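Local coordinates for protein L-hydantoinase (Arthrobacter aurescens, PDB 1GKR) that hydrolyses the ring of 5-substituted hydantoins, aryl derivatives more readily than alkyl ones, as a homotetrameric cyclic amidase with two zinc ions per subunit, at residues M1-S13 / V39-M53. Sequence-based numbering, arbitrary orientation.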
loop_
_atom_site.group_PDB
_atom_site.type_symbol
_atom_site.label_atom_id
_atom_site.label_comp_id
_atom_site.label_asym_id
_atom_site.label_seq_id
_atom_site.Cartn_x
_atom_site.Cartn_y
_atom_site.Cartn_z
ATOM N N MET A 1 -58.109 -4.907 -13.936
ATOM C CA MET A 1 -57.322 -6.163 -13.762
ATOM C C MET A 1 -55.882 -5.955 -14.208
ATOM O O MET A 1 -55.417 -4.823 -14.310
ATOM C CB MET A 1 -57.956 -7.296 -14.566
ATOM C CG MET A 1 -58.150 -6.970 -16.037
ATOM S SD MET A 1 -59.034 -8.283 -16.913
ATOM C CE MET A 1 -57.692 -9.087 -17.788
ATOM N N PHE A 2 -55.179 -7.047 -14.491
ATOM C CA PHE A 2 -53.780 -6.958 -14.894
ATOM C C PHE A 2 -53.547 -7.280 -16.361
ATOM O O PHE A 2 -54.207 -8.151 -16.925
ATOM C CB PHE A 2 -52.936 -7.877 -14.005
ATOM C CG PHE A 2 -52.899 -7.446 -12.561
ATOM C CD1 PHE A 2 -52.200 -6.304 -12.179
ATOM C CD2 PHE A 2 -53.591 -8.156 -11.593
ATOM C CE1 PHE A 2 -52.192 -5.878 -10.860
ATOM C CE2 PHE A 2 -53.585 -7.734 -10.273
ATOM C CZ PHE A 2 -52.885 -6.593 -9.907
ATOM N N ASP A 3 -52.602 -6.573 -16.976
ATOM C CA ASP A 3 -52.312 -6.794 -18.385
ATOM C C ASP A 3 -51.679 -8.154 -18.591
ATOM O O ASP A 3 -52.031 -8.866 -19.529
ATOM C CB ASP A 3 -51.390 -5.703 -18.940
ATOM C CG ASP A 3 -51.976 -4.308 -18.793
ATOM O OD1 ASP A 3 -53.213 -4.172 -18.879
ATOM O OD2 ASP A 3 -51.202 -3.345 -18.605
ATOM N N VAL A 4 -50.748 -8.526 -17.722
ATOM C CA VAL A 4 -50.097 -9.824 -17.846
ATOM C C VAL A 4 -49.540 -10.299 -16.518
ATOM O O VAL A 4 -49.161 -9.495 -15.666
ATOM C CB VAL A 4 -48.951 -9.790 -18.903
ATOM C CG1 VAL A 4 -48.051 -8.629 -18.642
ATOM C CG2 VAL A 4 -48.140 -11.085 -18.864
ATOM N N ILE A 5 -49.516 -11.616 -16.350
ATOM C CA ILE A 5 -48.989 -12.243 -15.155
ATOM C C ILE A 5 -47.998 -13.309 -15.576
ATOM O O ILE A 5 -48.311 -14.181 -16.391
ATOM C CB ILE A 5 -50.097 -12.919 -14.323
ATOM C CG1 ILE A 5 -50.893 -11.864 -13.567
ATOM C CG2 ILE A 5 -49.491 -13.896 -13.316
ATOM C CD1 ILE A 5 -52.019 -12.450 -12.745
ATOM N N VAL A 6 -46.786 -13.221 -15.041
ATOM C CA VAL A 6 -45.762 -14.210 -15.340
ATOM C C VAL A 6 -45.711 -15.006 -14.055
ATOM O O VAL A 6 -45.315 -14.477 -13.013
ATOM C CB VAL A 6 -44.385 -13.563 -15.581
ATOM C CG1 VAL A 6 -43.419 -14.606 -16.084
ATOM C CG2 VAL A 6 -44.506 -12.410 -16.567
ATOM N N LYS A 7 -46.134 -16.262 -14.099
ATOM C CA LYS A 7 -46.113 -17.031 -12.873
ATOM C C LYS A 7 -45.119 -18.166 -12.787
ATOM O O LYS A 7 -44.615 -18.651 -13.804
ATOM C CB LYS A 7 -47.520 -17.518 -12.524
ATOM C CG LYS A 7 -48.306 -18.185 -13.606
ATOM C CD LYS A 7 -49.770 -18.207 -13.159
ATOM C CE LYS A 7 -50.599 -19.195 -13.968
ATOM N NZ LYS A 7 -50.099 -20.610 -13.840
ATOM N N ASN A 8 -44.836 -18.554 -11.544
ATOM C CA ASN A 8 -43.890 -19.610 -11.226
ATOM C C ASN A 8 -42.514 -19.176 -11.658
ATOM O O ASN A 8 -41.814 -19.885 -12.380
ATOM C CB ASN A 8 -44.278 -20.906 -11.923
ATOM C CG ASN A 8 -45.690 -21.312 -11.601
ATOM O OD1 ASN A 8 -46.080 -21.349 -10.434
ATOM N ND2 ASN A 8 -46.477 -21.609 -12.633
ATOM N N CYS A 9 -42.137 -17.986 -11.213
ATOM C CA CYS A 9 -40.838 -17.445 -11.550
ATOM C C CYS A 9 -39.883 -17.742 -10.430
ATOM O O CYS A 9 -40.270 -17.741 -9.268
ATOM C CB CYS A 9 -40.886 -15.925 -11.680
ATOM S SG CYS A 9 -42.008 -15.266 -12.880
ATOM N N ARG A 10 -38.636 -18.008 -10.782
ATOM C CA ARG A 10 -37.601 -18.198 -9.785
ATOM C C ARG A 10 -36.828 -16.918 -10.102
ATOM O O ARG A 10 -35.865 -16.902 -10.860
ATOM C CB ARG A 10 -36.788 -19.457 -10.063
ATOM C CG ARG A 10 -36.324 -20.128 -8.793
ATOM C CD ARG A 10 -35.432 -21.314 -9.080
ATOM N NE ARG A 10 -36.189 -22.428 -9.630
ATOM C CZ ARG A 10 -36.982 -23.209 -8.905
ATOM N NH1 ARG A 10 -37.108 -22.988 -7.598
ATOM N NH2 ARG A 10 -37.655 -24.199 -9.484
ATOM N N LEU A 11 -37.344 -15.836 -9.544
ATOM C CA LEU A 11 -36.852 -14.482 -9.735
ATOM C C LEU A 11 -35.480 -14.204 -9.133
ATOM O O LEU A 11 -35.293 -14.328 -7.923
ATOM C CB LEU A 11 -37.908 -13.551 -9.153
ATOM C CG LEU A 11 -37.790 -12.044 -9.188
ATOM C CD1 LEU A 11 -37.321 -11.572 -10.554
ATOM C CD2 LEU A 11 -39.165 -11.475 -8.854
ATOM N N VAL A 12 -34.512 -13.819 -9.964
ATOM C CA VAL A 12 -33.171 -13.555 -9.446
ATOM C C VAL A 12 -32.747 -12.091 -9.414
ATOM O O VAL A 12 -33.014 -11.317 -10.341
ATOM C CB VAL A 12 -32.090 -14.412 -10.188
ATOM C CG1 VAL A 12 -32.668 -15.021 -11.419
ATOM C CG2 VAL A 12 -30.866 -13.587 -10.511
ATOM N N SER A 13 -32.115 -11.717 -8.305
ATOM C CA SER A 13 -31.622 -10.362 -8.099
ATOM C C SER A 13 -30.191 -10.541 -7.632
ATOM O O SER A 13 -29.740 -11.669 -7.473
ATOM C CB SER A 13 -32.441 -9.633 -7.037
ATOM O OG SER A 13 -32.209 -10.188 -5.754
ATOM N N VAL A 39 -56.531 -13.997 -9.497
ATOM C CA VAL A 39 -56.431 -12.658 -10.065
ATOM C C VAL A 39 -56.575 -12.823 -11.563
ATOM O O VAL A 39 -56.135 -13.828 -12.126
ATOM C CB VAL A 39 -55.075 -11.977 -9.761
ATOM C CG1 VAL A 39 -55.004 -11.578 -8.305
ATOM C CG2 VAL A 39 -53.949 -12.903 -10.096
ATOM N N GLU A 40 -57.202 -11.849 -12.209
ATOM C CA GLU A 40 -57.389 -11.935 -13.645
ATOM C C GLU A 40 -56.414 -11.071 -14.411
ATOM O O GLU A 40 -56.156 -9.928 -14.038
ATOM C CB GLU A 40 -58.798 -11.520 -14.017
ATOM C CG GLU A 40 -59.879 -12.378 -13.434
ATOM C CD GLU A 40 -61.239 -11.840 -13.797
ATOM O OE1 GLU A 40 -61.554 -11.827 -15.008
ATOM O OE2 GLU A 40 -61.983 -11.413 -12.882
ATOM N N ALA A 41 -55.889 -11.628 -15.494
ATOM C CA ALA A 41 -54.949 -10.927 -16.347
ATOM C C ALA A 41 -55.306 -11.222 -17.797
ATOM O O ALA A 41 -55.715 -12.334 -18.119
ATOM C CB ALA A 41 -53.528 -11.391 -16.048
ATOM N N SER A 42 -55.154 -10.231 -18.669
ATOM C CA SER A 42 -55.461 -10.409 -20.087
ATOM C C SER A 42 -54.624 -11.527 -20.676
ATOM O O SER A 42 -55.105 -12.326 -21.468
ATOM C CB SER A 42 -55.158 -9.135 -20.875
ATOM O OG SER A 42 -55.753 -7.996 -20.283
ATOM N N ARG A 43 -53.360 -11.575 -20.284
ATOM C CA ARG A 43 -52.438 -12.570 -20.799
ATOM C C ARG A 43 -51.716 -13.232 -19.626
ATOM O O ARG A 43 -51.453 -12.595 -18.615
ATOM C CB ARG A 43 -51.452 -11.858 -21.748
ATOM C CG ARG A 43 -50.210 -12.648 -22.194
ATOM C CD ARG A 43 -50.442 -13.598 -23.387
ATOM N NE ARG A 43 -49.193 -14.210 -23.872
ATOM C CZ ARG A 43 -48.273 -13.590 -24.618
ATOM N NH1 ARG A 43 -48.437 -12.318 -24.995
ATOM N NH2 ARG A 43 -47.175 -14.247 -24.984
ATOM N N THR A 44 -51.419 -14.517 -19.754
ATOM C CA THR A 44 -50.719 -15.234 -18.705
ATOM C C THR A 44 -49.525 -16.011 -19.246
ATOM O O THR A 44 -49.634 -16.750 -20.225
ATOM C CB THR A 44 -51.667 -16.199 -17.965
ATOM O OG1 THR A 44 -52.354 -15.477 -16.942
ATOM C CG2 THR A 44 -50.904 -17.345 -17.327
ATOM N N ILE A 45 -48.377 -15.827 -18.606
ATOM C CA ILE A 45 -47.172 -16.521 -19.012
ATOM C C ILE A 45 -46.752 -17.423 -17.864
ATOM O O ILE A 45 -46.644 -16.977 -16.721
ATOM C CB ILE A 45 -46.007 -15.552 -19.268
ATOM C CG1 ILE A 45 -46.435 -14.403 -20.183
ATOM C CG2 ILE A 45 -44.843 -16.322 -19.855
ATOM C CD1 ILE A 45 -46.500 -14.773 -21.614
ATOM N N ASP A 46 -46.509 -18.690 -18.155
ATOM C CA ASP A 46 -46.078 -19.605 -17.113
ATOM C C ASP A 46 -44.595 -19.841 -17.306
ATOM O O ASP A 46 -44.188 -20.412 -18.317
ATOM C CB ASP A 46 -46.805 -20.938 -17.225
ATOM C CG ASP A 46 -46.654 -21.794 -15.971
ATOM O OD1 ASP A 46 -45.559 -21.799 -15.357
ATOM O OD2 ASP A 46 -47.639 -22.475 -15.609
ATOM N N ALA A 47 -43.786 -19.403 -16.346
ATOM C CA ALA A 47 -42.341 -19.588 -16.443
ATOM C C ALA A 47 -41.980 -21.035 -16.103
ATOM O O ALA A 47 -40.865 -21.492 -16.365
ATOM C CB ALA A 47 -41.623 -18.620 -15.503
ATOM N N GLY A 48 -42.937 -21.746 -15.511
ATOM C CA GLY A 48 -42.723 -23.135 -15.155
ATOM C C GLY A 48 -41.553 -23.360 -14.227
ATOM O O GLY A 48 -40.930 -24.423 -14.248
ATOM N N GLY A 49 -41.241 -22.356 -13.414
ATOM C CA GLY A 49 -40.142 -22.487 -12.480
ATOM C C GLY A 49 -38.758 -22.199 -13.027
ATOM O O GLY A 49 -37.754 -22.494 -12.361
ATOM N N LYS A 50 -38.673 -21.645 -14.234
ATOM C CA LYS A 50 -37.358 -21.323 -14.782
ATOM C C LYS A 50 -36.901 -20.018 -14.148
ATOM O O LYS A 50 -37.697 -19.296 -13.538
ATOM C CB LYS A 50 -37.413 -21.161 -16.300
ATOM C CG LYS A 50 -37.916 -22.389 -17.032
ATOM C CD LYS A 50 -37.531 -22.359 -18.507
ATOM C CE LYS A 50 -38.450 -23.240 -19.329
ATOM N NZ LYS A 50 -39.835 -22.684 -19.285
ATOM N N PHE A 51 -35.618 -19.716 -14.271
ATOM C CA PHE A 51 -35.110 -18.476 -13.717
ATOM C C PHE A 51 -35.607 -17.279 -14.517
ATOM O O PHE A 51 -35.621 -17.299 -15.757
ATOM C CB PHE A 51 -33.590 -18.480 -13.723
ATOM C CG PHE A 51 -32.999 -19.435 -12.757
ATOM C CD1 PHE A 51 -33.107 -19.207 -11.387
ATOM C CD2 PHE A 51 -32.372 -20.593 -13.202
ATOM C CE1 PHE A 51 -32.600 -20.124 -10.472
ATOM C CE2 PHE A 51 -31.860 -21.521 -12.300
ATOM C CZ PHE A 51 -31.974 -21.287 -10.928
ATOM N N VAL A 52 -36.033 -16.242 -13.805
ATOM C CA VAL A 52 -36.478 -15.023 -14.448
ATOM C C VAL A 52 -35.566 -13.916 -13.925
ATOM O O VAL A 52 -35.342 -13.821 -12.724
ATOM C CB VAL A 52 -37.940 -14.710 -14.105
ATOM C CG1 VAL A 52 -38.320 -13.333 -14.642
ATOM C CG2 VAL A 52 -38.841 -15.764 -14.719
ATOM N N MET A 53 -35.019 -13.101 -14.825
ATOM C CA MET A 53 -34.124 -12.014 -14.428
ATOM C C MET A 53 -34.511 -10.722 -15.127
ATOM O O MET A 53 -35.276 -10.734 -16.094
ATOM C CB MET A 53 -32.675 -12.356 -14.775
ATOM C CG MET A 53 -32.422 -12.495 -16.257
ATOM S SD MET A 53 -30.710 -12.905 -16.622
ATOM C CE MET A 53 -30.015 -11.316 -16.783
#
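I5 pairs with T44 and R10 with F51 in two parallel ladders. Their register slips by two residues between K7 and R10. In the first, I45 N donates to I5 O at 2.8 Å, and K7 N returns the bond to I45 O. In the second, R10 N donates to K50 O and R10 O accepts from V52 N. The type I' turn A47-K50 takes up the slip, and G49 N reaches N8 O at 2.7 Å.

Polar side chains gather at the turn. N8 ND2 donates almost straight (170°) to D46 OD1 at 2.9 Å, from above the carboxylate plane. OD1 also accepts from G48 N, an Asx turn. K7 NZ makes a long salt bridge to D46 OD2, 3.6 Å.

The R10 chain bends at chi3 (-72°), which brings NE and NH2 to weak bonds with G49 O. R10 CD lies 3.4 Å from F51 CE1, which sits at the guanidinium edge, the two planes 68° apart. R10 NH1 pairs with E19. A serine in place of R10 would probably leave E19 without its mate and F51 CE1 without the packing of the R10 chain.

On the face with F2 and I5, I5 CG1 packs on A41 CB at 3.6 Å. Elsewhere C9 CB meets V52 CG2 at 3.7 Å. V6 and V52 both touch L389.

This parallel pairing belongs to the small beta domain beside the TIM barrel in hydantoinases and related amidohydrolases, away from the zinc site.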